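Long-range contacts in putative pyridoxal phosphate-dependent transferase (Clostridium difficile, PDB 4DQ6), which binds pyridoxal-5'-phosphate and probably works as a transferase of the aminotransferase class I and II family: residues I51-N56 with S277-E282; Y63-R68 with I270-C275; E91-S96 with S247-L252. One frame throughout, in Å; residues are numbered along the deposited sequence.

Interaction 1 (I51-N56 with S277-E282)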
loop_
_atom_site.group_PDB
_atom_site.type_symbol
_atom_site.label_atom_id
_atom_site.label_comp_id
_atom_site.label_asym_id
_atom_site.label_seq_id
_atom_site.Cartn_x
_atom_site.Cartn_y
_atom_site.Cartn_z
ATOM N N ILE A 51 -20.267 4.367 0.920
ATOM C CA ILE A 51 -20.711 2.995 1.170
ATOM C C ILE A 51 -21.316 2.427 -0.128
ATOM O O ILE A 51 -21.012 1.292 -0.507
ATOM C CB ILE A 51 -21.691 2.936 2.341
ATOM C CG1 ILE A 51 -21.049 3.448 3.633
ATOM C CG2 ILE A 51 -22.212 1.511 2.544
ATOM C CD1 ILE A 51 -22.089 3.767 4.703
ATOM N N ASP A 52 -22.096 3.234 -0.849
ATOM C CA ASP A 52 -22.737 2.667 -2.003
ATOM C C ASP A 52 -21.738 2.420 -3.149
ATOM O O ASP A 52 -21.844 1.454 -3.890
ATOM C CB ASP A 52 -23.864 3.543 -2.459
ATOM C CG ASP A 52 -24.935 2.739 -3.175
ATOM O OD1 ASP A 52 -25.629 1.853 -2.544
ATOM O OD2 ASP A 52 -25.097 2.985 -4.368
ATOM N N SER A 53 -20.712 3.259 -3.267
ATOM C CA SER A 53 -19.650 3.022 -4.269
ATOM C C SER A 53 -18.919 1.697 -3.960
ATOM O O SER A 53 -18.570 0.899 -4.861
ATOM C CB SER A 53 -18.601 4.181 -4.330
ATOM O OG SER A 53 -17.596 4.246 -3.256
ATOM N N LEU A 54 -18.673 1.484 -2.680
ATOM C CA LEU A 54 -18.017 0.244 -2.251
ATOM C C LEU A 54 -18.934 -0.947 -2.519
ATOM O O LEU A 54 -18.448 -1.961 -2.973
ATOM C CB LEU A 54 -17.671 0.312 -0.773
ATOM C CG LEU A 54 -16.653 1.349 -0.332
ATOM C CD1 LEU A 54 -16.589 1.380 1.214
ATOM C CD2 LEU A 54 -15.267 1.060 -0.937
ATOM N N LYS A 55 -20.256 -0.824 -2.313
ATOM C CA LYS A 55 -21.149 -1.929 -2.574
ATOM C C LYS A 55 -21.196 -2.265 -4.031
ATOM O O LYS A 55 -21.088 -3.426 -4.374
ATOM C CB LYS A 55 -22.570 -1.629 -2.076
ATOM C CG LYS A 55 -22.663 -1.550 -0.580
ATOM C CD LYS A 55 -24.127 -1.258 -0.249
ATOM C CE LYS A 55 -24.410 -1.149 1.234
ATOM N NZ LYS A 55 -25.847 -0.791 1.461
ATOM N N ASN A 56 -21.253 -1.249 -4.888
ATOM C CA ASN A 56 -21.292 -1.459 -6.318
ATOM C C ASN A 56 -20.020 -2.166 -6.793
ATOM O O ASN A 56 -20.078 -3.115 -7.546
ATOM C CB ASN A 56 -21.514 -0.132 -7.044
ATOM C CG ASN A 56 -21.477 -0.284 -8.530
ATOM O OD1 ASN A 56 -22.475 -0.639 -9.142
ATOM N ND2 ASN A 56 -20.292 -0.076 -9.119
ATOM N N SER A 277 -10.277 1.607 -2.581
ATOM C CA SER A 277 -9.792 2.944 -2.533
ATOM C C SER A 277 -10.106 3.745 -3.806
ATOM O O SER A 277 -10.471 4.930 -3.765
ATOM C CB SER A 277 -8.251 2.851 -2.303
ATOM O OG SER A 277 -7.533 3.934 -2.686
ATOM N N LEU A 278 -9.946 3.091 -4.954
ATOM C CA LEU A 278 -10.179 3.761 -6.227
ATOM C C LEU A 278 -11.578 4.340 -6.302
ATOM O O LEU A 278 -11.774 5.535 -6.603
ATOM C CB LEU A 278 -10.051 2.800 -7.395
ATOM C CG LEU A 278 -10.053 3.496 -8.742
ATOM C CD1 LEU A 278 -8.604 3.938 -9.045
ATOM C CD2 LEU A 278 -10.548 2.564 -9.848
ATOM N N VAL A 279 -12.546 3.500 -6.007
ATOM C CA VAL A 279 -13.943 3.945 -6.161
ATOM C C VAL A 279 -14.394 4.867 -5.047
ATOM O O VAL A 279 -15.169 5.796 -5.288
ATOM C CB VAL A 279 -14.951 2.770 -6.347
ATOM C CG1 VAL A 279 -14.625 1.895 -7.562
ATOM C CG2 VAL A 279 -15.137 2.009 -5.052
ATOM N N ALA A 280 -13.889 4.645 -3.828
ATOM C CA ALA A 280 -14.260 5.501 -2.683
ATOM C C ALA A 280 -13.724 6.911 -2.833
ATOM O O ALA A 280 -14.363 7.866 -2.401
ATOM C CB ALA A 280 -13.853 4.884 -1.356
ATOM N N THR A 281 -12.504 7.058 -3.348
ATOM C CA THR A 281 -11.918 8.370 -3.465
ATOM C C THR A 281 -12.709 9.236 -4.451
ATOM O O THR A 281 -13.120 10.359 -4.168
ATOM C CB THR A 281 -10.459 8.218 -3.943
ATOM O OG1 THR A 281 -9.693 7.536 -2.947
ATOM C CG2 THR A 281 -9.829 9.599 -4.224
ATOM N N GLU A 282 -13.063 8.663 -5.602
ATOM C CA GLU A 282 -13.789 9.402 -6.607
ATOM C C GLU A 282 -15.204 9.714 -6.104
ATOM O O GLU A 282 -15.697 10.827 -6.258
ATOM C CB GLU A 282 -13.864 8.577 -7.855
ATOM C CG GLU A 282 -14.644 9.259 -8.944
ATOM C CD GLU A 282 -14.532 8.606 -10.302
ATOM O OE1 GLU A 282 -13.468 8.048 -10.667
ATOM O OE2 GLU A 282 -15.532 8.722 -11.041
#

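Interaction 2 (Y63-R68 with I270-C275). With PLP (pyridoxal-5'-phosphate), chain F.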
loop_
_atom_site.group_PDB
_atom_site.type_symbol
_atom_site.label_atom_id
_atom_site.label_comp_id
_atom_site.label_asym_id
_atom_site.label_seq_id
_atom_site.Cartn_x
_atom_site.Cartn_y
_atom_site.Cartn_z
ATOM N N TYR A 63 -11.714 -9.053 -8.130
ATOM C CA TYR A 63 -10.839 -8.089 -7.421
ATOM C C TYR A 63 -9.381 -8.155 -7.850
ATOM O O TYR A 63 -8.525 -8.389 -7.014
ATOM C CB TYR A 63 -10.969 -8.258 -5.896
ATOM C CG TYR A 63 -12.401 -8.441 -5.492
ATOM C CD1 TYR A 63 -13.278 -7.362 -5.539
ATOM C CD2 TYR A 63 -12.825 -9.628 -4.985
ATOM C CE1 TYR A 63 -14.619 -7.488 -5.222
ATOM C CE2 TYR A 63 -14.172 -9.794 -4.640
ATOM C CZ TYR A 63 -15.047 -8.713 -4.721
ATOM O OH TYR A 63 -16.405 -8.955 -4.382
ATOM N N GLY A 64 -9.148 -8.018 -9.145
ATOM C CA GLY A 64 -7.797 -8.079 -9.709
ATOM C C GLY A 64 -7.124 -6.748 -9.812
ATOM O O GLY A 64 -7.497 -5.772 -9.184
ATOM N N TYR A 65 -6.038 -6.714 -10.595
ATOM C CA TYR A 65 -5.219 -5.473 -10.656
ATOM C C TYR A 65 -6.061 -4.334 -11.219
ATOM O O TYR A 65 -6.786 -4.464 -12.215
ATOM C CB TYR A 65 -4.068 -5.731 -11.593
ATOM C CG TYR A 65 -3.007 -6.642 -11.027
ATOM C CD1 TYR A 65 -2.215 -6.254 -10.007
ATOM C CD2 TYR A 65 -2.834 -7.935 -11.547
ATOM C CE1 TYR A 65 -1.211 -7.087 -9.487
ATOM C CE2 TYR A 65 -1.868 -8.787 -11.021
ATOM C CZ TYR A 65 -1.084 -8.374 -10.001
ATOM O OH TYR A 65 -0.109 -9.191 -9.454
ATOM N N THR A 66 -5.980 -3.192 -10.556
ATOM C CA THR A 66 -6.871 -2.080 -10.742
ATOM C C THR A 66 -6.264 -0.973 -11.526
ATOM O O THR A 66 -5.184 -0.536 -11.179
ATOM C CB THR A 66 -7.313 -1.552 -9.370
ATOM O OG1 THR A 66 -7.920 -2.653 -8.670
ATOM C CG2 THR A 66 -8.243 -0.333 -9.441
ATOM N N THR A 67 -6.937 -0.544 -12.567
ATOM C CA THR A 67 -6.501 0.597 -13.363
ATOM C C THR A 67 -7.034 1.911 -12.765
ATOM O O THR A 67 -8.034 1.912 -12.059
ATOM C CB THR A 67 -6.967 0.427 -14.821
ATOM O OG1 THR A 67 -6.245 1.341 -15.613
ATOM C CG2 THR A 67 -8.463 0.708 -14.989
ATOM N N ARG A 68 -6.352 3.028 -12.987
ATOM C CA ARG A 68 -6.789 4.326 -12.501
ATOM C C ARG A 68 -7.383 5.091 -13.674
ATOM O O ARG A 68 -6.642 5.614 -14.536
ATOM C CB ARG A 68 -5.613 5.094 -11.876
ATOM C CG ARG A 68 -5.987 6.395 -11.167
ATOM C CD ARG A 68 -4.776 7.047 -10.500
ATOM N NE ARG A 68 -4.253 6.179 -9.469
ATOM C CZ ARG A 68 -3.144 5.453 -9.562
ATOM N NH1 ARG A 68 -2.326 5.588 -10.609
ATOM N NH2 ARG A 68 -2.880 4.621 -8.623
ATOM N N ILE A 270 5.043 0.485 -5.750
ATOM C CA ILE A 270 3.745 0.884 -5.176
ATOM C C ILE A 270 3.166 1.890 -6.164
ATOM O O ILE A 270 3.557 3.077 -6.165
ATOM C CB ILE A 270 3.923 1.425 -3.743
ATOM C CG1 ILE A 270 4.308 0.256 -2.813
ATOM C CG2 ILE A 270 2.661 2.162 -3.258
ATOM C CD1 ILE A 270 4.337 0.606 -1.343
ATOM N N LYS A 271 2.242 1.427 -7.021
ATOM C CA LYS A 271 1.747 2.207 -8.132
ATOM C C LYS A 271 0.239 2.231 -8.207
ATOM O O LYS A 271 -0.307 3.221 -8.655
ATOM C CB LYS A 271 2.241 1.675 -9.468
ATOM C CG LYS A 271 3.738 1.578 -9.541
ATOM C CD LYS A 271 4.451 2.937 -9.487
ATOM C CE LYS A 271 4.628 3.616 -10.807
ATOM N NZ LYS A 271 5.479 4.854 -10.669
ATOM N N ARG A 272 -0.418 1.130 -7.802
ATOM C CA ARG A 272 -1.881 1.020 -8.014
ATOM C C ARG A 272 -2.682 1.258 -6.748
ATOM O O ARG A 272 -2.296 0.812 -5.659
ATOM C CB ARG A 272 -2.239 -0.378 -8.571
ATOM C CG ARG A 272 -1.590 -0.777 -9.865
ATOM C CD ARG A 272 -2.145 -2.053 -10.475
ATOM N NE ARG A 272 -1.531 -2.293 -11.759
ATOM C CZ ARG A 272 -1.864 -1.690 -12.899
ATOM N NH1 ARG A 272 -2.843 -0.801 -12.962
ATOM N NH2 ARG A 272 -1.174 -1.965 -13.983
ATOM N N ASN A 273 -3.877 1.869 -6.893
ATOM C CA ASN A 273 -4.887 1.879 -5.842
ATOM C C ASN A 273 -5.375 0.446 -5.675
ATOM O O ASN A 273 -5.396 -0.318 -6.643
ATOM C CB ASN A 273 -6.114 2.701 -6.254
ATOM C CG ASN A 273 -5.882 4.200 -6.241
ATOM O OD1 ASN A 273 -5.195 4.740 -7.111
ATOM N ND2 ASN A 273 -6.467 4.878 -5.265
ATOM N N ASN A 274 -5.752 0.078 -4.454
ATOM C CA ASN A 274 -6.594 -1.130 -4.295
ATOM C C ASN A 274 -7.964 -0.796 -4.856
ATOM O O ASN A 274 -8.337 0.331 -5.073
ATOM C CB ASN A 274 -6.623 -1.657 -2.849
ATOM C CG ASN A 274 -7.417 -0.759 -1.909
ATOM O OD1 ASN A 274 -8.643 -0.685 -2.069
ATOM N ND2 ASN A 274 -6.768 -0.121 -0.922
ATOM N N CYS A 275 -8.688 -1.832 -5.166
ATOM C CA CYS A 275 -9.898 -1.613 -5.949
ATOM C C CYS A 275 -10.921 -0.783 -5.210
ATOM O O CYS A 275 -11.783 -0.157 -5.859
ATOM C CB CYS A 275 -10.485 -2.919 -6.409
ATOM S SG CYS A 275 -10.899 -4.112 -5.169
HETATM N N1 PLP F . 6.022 -12.534 -8.199
HETATM C C2 PLP F . 5.768 -13.320 -9.281
HETATM C C2A PLP F . 6.595 -14.454 -9.791
HETATM C C3 PLP F . 4.540 -13.055 -10.012
HETATM O O3 PLP F . 4.281 -13.786 -11.064
HETATM C C4 PLP F . 3.661 -11.982 -9.603
HETATM C C4A PLP F . 2.391 -11.696 -10.372
HETATM C C5 PLP F . 4.063 -11.250 -8.412
HETATM C C6 PLP F . 5.269 -11.549 -7.759
HETATM C C5A PLP F . 3.143 -10.168 -7.974
HETATM O O4P PLP F . 3.931 -9.279 -7.258
HETATM P P PLP F . 3.157 -8.157 -6.359
HETATM O O1P PLP F . 2.005 -7.750 -7.307
HETATM O O2P PLP F . 2.534 -8.927 -5.211
HETATM O O3P PLP F . 4.400 -7.112 -6.142
HETATM O O HOH W 1 -4.631 2.019 -9.803
HETATM O O HOH W 2 -4.947 -2.920 -7.805
#

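Interaction 3 (E91-S96 with S247-L252)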
loop_
_atom_site.group_PDB
_atom_site.type_symbol
_atom_site.label_atom_id
_atom_site.label_comp_id
_atom_site.label_asym_id
_atom_site.label_seq_id
_atom_site.Cartn_x
_atom_site.Cartn_y
_atom_site.Cartn_z
ATOM N N GLU A 91 -1.909 16.033 -14.535
ATOM C CA GLU A 91 -0.555 15.529 -14.765
ATOM C C GLU A 91 0.404 15.719 -13.594
ATOM O O GLU A 91 1.458 15.108 -13.587
ATOM C CB GLU A 91 0.066 16.209 -16.002
ATOM C CG GLU A 91 -0.631 15.843 -17.303
ATOM C CD GLU A 91 -1.821 16.698 -17.685
ATOM O OE1 GLU A 91 -2.335 17.541 -16.911
ATOM O OE2 GLU A 91 -2.254 16.506 -18.872
ATOM N N TRP A 92 0.061 16.574 -12.646
ATOM C CA TRP A 92 0.873 16.790 -11.472
ATOM C C TRP A 92 0.685 15.775 -10.384
ATOM O O TRP A 92 1.459 15.797 -9.384
ATOM C CB TRP A 92 0.608 18.130 -10.893
ATOM C CG TRP A 92 0.863 19.303 -11.796
ATOM C CD1 TRP A 92 1.521 19.307 -12.999
ATOM C CD2 TRP A 92 0.495 20.689 -11.531
ATOM N NE1 TRP A 92 1.602 20.583 -13.505
ATOM C CE2 TRP A 92 1.000 21.463 -12.667
ATOM C CE3 TRP A 92 -0.123 21.358 -10.479
ATOM C CZ2 TRP A 92 0.814 22.867 -12.741
ATOM C CZ3 TRP A 92 -0.286 22.758 -10.573
ATOM C CH2 TRP A 92 0.165 23.474 -11.673
ATOM N N LEU A 93 -0.293 14.850 -10.496
ATOM C CA LEU A 93 -0.682 14.010 -9.389
ATOM C C LEU A 93 0.005 12.673 -9.400
ATOM O O LEU A 93 0.013 11.998 -10.418
ATOM C CB LEU A 93 -2.197 13.778 -9.422
ATOM C CG LEU A 93 -3.081 14.969 -9.102
ATOM C CD1 LEU A 93 -4.543 14.816 -9.535
ATOM C CD2 LEU A 93 -2.936 15.306 -7.626
ATOM N N ILE A 94 0.541 12.297 -8.221
ATOM C CA ILE A 94 1.042 10.945 -7.973
ATOM C C ILE A 94 0.249 10.286 -6.835
ATOM O O ILE A 94 0.036 10.899 -5.782
ATOM C CB ILE A 94 2.563 10.919 -7.650
ATOM C CG1 ILE A 94 3.259 11.391 -8.907
ATOM C CG2 ILE A 94 3.031 9.537 -7.189
ATOM C CD1 ILE A 94 4.772 11.369 -8.740
ATOM N N TYR A 95 -0.194 9.035 -7.070
ATOM C CA TYR A 95 -0.845 8.208 -6.038
ATOM C C TYR A 95 0.168 7.808 -4.968
ATOM O O TYR A 95 1.281 7.380 -5.305
ATOM C CB TYR A 95 -1.364 6.925 -6.683
ATOM C CG TYR A 95 -1.686 5.833 -5.690
ATOM C CD1 TYR A 95 -2.883 5.870 -4.919
ATOM C CD2 TYR A 95 -0.821 4.777 -5.467
ATOM C CE1 TYR A 95 -3.140 4.920 -3.953
ATOM C CE2 TYR A 95 -1.080 3.829 -4.481
ATOM C CZ TYR A 95 -2.231 3.891 -3.740
ATOM O OH TYR A 95 -2.488 2.905 -2.774
ATOM N N SER A 96 -0.251 7.779 -3.707
ATOM C CA SER A 96 0.511 7.165 -2.639
ATOM C C SER A 96 -0.482 6.475 -1.690
ATOM O O SER A 96 -1.586 7.029 -1.485
ATOM C CB SER A 96 1.327 8.207 -1.922
ATOM O OG SER A 96 2.068 7.644 -0.829
ATOM N N SER A 247 -5.591 5.792 0.625
ATOM C CA SER A 247 -5.535 6.586 -0.596
ATOM C C SER A 247 -5.016 7.931 -0.255
ATOM O O SER A 247 -5.523 8.580 0.654
ATOM C CB SER A 247 -6.969 6.759 -1.110
ATOM O OG SER A 247 -7.095 7.678 -2.214
ATOM N N SER A 248 -4.028 8.437 -1.017
ATOM C CA SER A 248 -3.600 9.799 -0.869
ATOM C C SER A 248 -2.966 10.197 -2.209
ATOM O O SER A 248 -2.805 9.386 -3.129
ATOM C CB SER A 248 -2.643 9.962 0.268
ATOM O OG SER A 248 -1.383 9.447 -0.068
ATOM N N TYR A 249 -2.636 11.468 -2.340
ATOM C CA TYR A 249 -2.019 11.968 -3.556
ATOM C C TYR A 249 -1.013 13.058 -3.219
ATOM O O TYR A 249 -1.114 13.695 -2.173
ATOM C CB TYR A 249 -3.070 12.418 -4.592
ATOM C CG TYR A 249 -4.065 13.421 -4.075
ATOM C CD1 TYR A 249 -5.250 12.963 -3.477
ATOM C CD2 TYR A 249 -3.876 14.819 -4.172
ATOM C CE1 TYR A 249 -6.210 13.816 -3.007
ATOM C CE2 TYR A 249 -4.871 15.687 -3.688
ATOM C CZ TYR A 249 -6.009 15.166 -3.085
ATOM O OH TYR A 249 -6.959 16.053 -2.615
ATOM N N VAL A 250 -0.060 13.250 -4.133
ATOM C CA VAL A 250 0.913 14.277 -4.072
ATOM C C VAL A 250 0.755 15.130 -5.305
ATOM O O VAL A 250 0.589 14.616 -6.427
ATOM C CB VAL A 250 2.277 13.585 -4.038
ATOM C CG1 VAL A 250 3.347 14.621 -3.662
ATOM C CG2 VAL A 250 2.356 12.456 -3.032
ATOM N N VAL A 251 0.949 16.432 -5.115
ATOM C CA VAL A 251 0.801 17.391 -6.204
ATOM C C VAL A 251 2.219 17.921 -6.458
ATOM O O VAL A 251 2.794 18.652 -5.580
ATOM C CB VAL A 251 -0.136 18.564 -5.895
ATOM C CG1 VAL A 251 -0.194 19.482 -7.103
ATOM C CG2 VAL A 251 -1.515 18.036 -5.478
ATOM N N LEU A 252 2.777 17.644 -7.642
ATOM C CA LEU A 252 4.161 18.075 -7.954
ATOM C C LEU A 252 4.154 18.867 -9.291
ATOM O O LEU A 252 4.239 18.311 -10.373
ATOM C CB LEU A 252 5.076 16.870 -7.991
ATOM C CG LEU A 252 5.017 15.857 -6.881
ATOM C CD1 LEU A 252 4.155 14.647 -7.294
ATOM C CD2 LEU A 252 6.423 15.428 -6.498
#

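Interaction 1 (I51-N56 with S277-E282)
Two helices of this aminotransferase-family fold, 48-58 and 275-287, pack in a roughly antiparallel pair near the subunit interface. The segments 51-56 and 277-282 run 147° apart, and their axes approach to 8.6 Å, a spacing consistent with the small residues Ser-53 and Ala-280 at the contact. No hydrogen bond crosses the gap, so the fit rests on van der Waals contacts of a few short side chains with one another and with the facing backbone.

The CB of Ser-53 is directed toward the second helix. Its OG stands in the crowded position between its own N and carbonyl carbon (chi1 76°). Hydrogen-bonded to Ile-50 O within its own helix, OG rests against the opposite backbone, 3.6 Å from Ala-280 CA. Val-279 answers from the other side. Its CG1 lies anti to the carbonyl carbon (chi1 -58°), which leaves CG2 in the crowded position between N and the carbonyl carbon and brings this methyl up to Ser-53: CG2 lies 3.6 Å from Ser-53 O and 3.8 Å from Ser-53 OG.

Leu-54 leaves its helix at an angle, yet its end turns inward. CG sits beside the backbone N and CD2 is the branch that does the touching, lying 4.1 Å from Ala-280 CB and 4.2 Å from Val-279 CG2. The same leucine packs on Tyr-63 of the second subunit, while Leu-278, on another side of its helix, meets Phe-18 of that subunit, so the helix pair is part of the dimer contact.

On the side of 277-282 turned away from Ser-53, Thr-281 fastens its hydroxyl to the preceding turn. Ser-277 O accepts from both Thr-281 N and Thr-281 OG1, the latter at 2.8 Å from above the carbonyl plane.

Interaction 2 (Y63-R68 with I270-C275)
Both 63-68 and 270-275 are irregular loops, the second running into helix 275-287 with Asn-274 at its N-cap; their touching parts run 127° apart, with Thr-66 CA and Cys-275 CA 5.7 Å from each other. Two waters stand in for direct backbone bonds: one links Thr-66 O to Asn-273 N, the other Thr-66 N to Asn-273 O.

Arg-68 leaves the backbone with CG anti to N and bends at CD (chi3 -63°), laying its guanidinium edge-on to two acceptors. NE and NH2 grip Asn-273 OD1 side-on, at 2.9 Å and 2.8 Å from that oxygen. NH2 also reaches Lys-271 O at 2.9 Å, along a lone pair and almost straight. The amide's orientation is fixed on its other side by ND2, bonded to Ser-277 OG and Tyr-72 OH. In the opposite sense, the extended Arg-272 chain brings NH1 to 3.0 Å from Thr-66 O, above the carbonyl plane, while NH1 also pairs with Glu-24 of the second subunit. Thr-66 packs OG1 against Cys-275 CB, and Cys-275 SG lies 4.0 Å from Tyr-63 CD1 in an oblique sulfur-aromatic contact.

Tyr-65 OH lies 3.3 Å from O1P of the pyridoxal-5'-phosphate bound by the second subunit, at most a weak hydrogen bond. The chemistry thus implies a reciprocal exchange at the edge of the neighbouring cofactor site, each loop's arginine donating to oxygens of the other loop.

Interaction 3 (E91-S96 with S247-L252)
The strands 93-96 and 248-251 form one margin of the mixed seven-stranded sheet characteristic of fold type I pyridoxal-phosphate proteins, in which 248-251 runs antiparallel to both its neighbours. Their directions differ by 149°, and 93-96 is the outermost strand on this side within the chain.

Backbone hydrogen bonds set the register. Ile-94 and Val-250 form a hydrogen-bonded pair: Ile-94 N reaches Val-250 O at 2.9 Å, and Val-250 N returns to Ile-94 O at 2.9 Å, both within the carbonyl planes. Beyond the strand end, Leu-252 N donates to Trp-92 O on a lone pair. At the other end Ser-96 and Ser-248 make a more distorted pair, Ser-96 N meeting Ser-248 O at 3.1 Å from 53° above the carbonyl plane, and the return bond is weak. The intervening pairs, Leu-93 with Val-251 and Tyr-95 with Tyr-249, are non-hydrogen-bonded.

Apolar contacts divide between the two faces. On that of Leu-93, Tyr-249 and Val-251, turned to helix 70-84, the side chains lie alongside one another; Leu-93 CD2 is 3.6 Å from Tyr-249 CD2 and 3.8 Å from Val-251 CG2. On the face of Ile-94, whose side chain packs on helix 255-267, the side chains of Ile-94 and Leu-252 cross obliquely, CD1 to CD1 at 3.6 Å. Past the strand end, Trp-92 turns its ring edge at CE3 toward Val-251 CG1.

Among side-chain hydrogen bonds, Tyr-249 OH is hydrogen-bonded to Tyr-285 OH. Another finishes the serine end, close to a bound pyridoxal-5'-phosphate. Ser-248 holds OG in the crowded position between N and the carbonyl carbon (chi1 74°), and from there OG donates to Ser-96 O at 2.8 Å, coming from above the carbonyl plane.

Overall arrangement
From the N terminus, the chain passes 51-56, 63-68 and 91-96, then meets their partners in reverse order at 247-252, 270-275 and 277-282. Interaction 3 therefore closes the innermost loop, interaction 2 encloses it and interaction 1 encloses both; none cross. Together they tie the edge of the large sheet, through two loops, to the helix pair 48-58 and 275-287. The three contacts also touch one another: Leu-278 packs on Thr-66 and Asn-273, joining interactions 1 and 2; Tyr-95 packs on Arg-68 and Asn-273, joining 2 and 3; a probable hydrogen bond between Thr-281 OG1 and Ser-247 OG links 1 and 3. Interactions 1 and 2 also meet the second subunit.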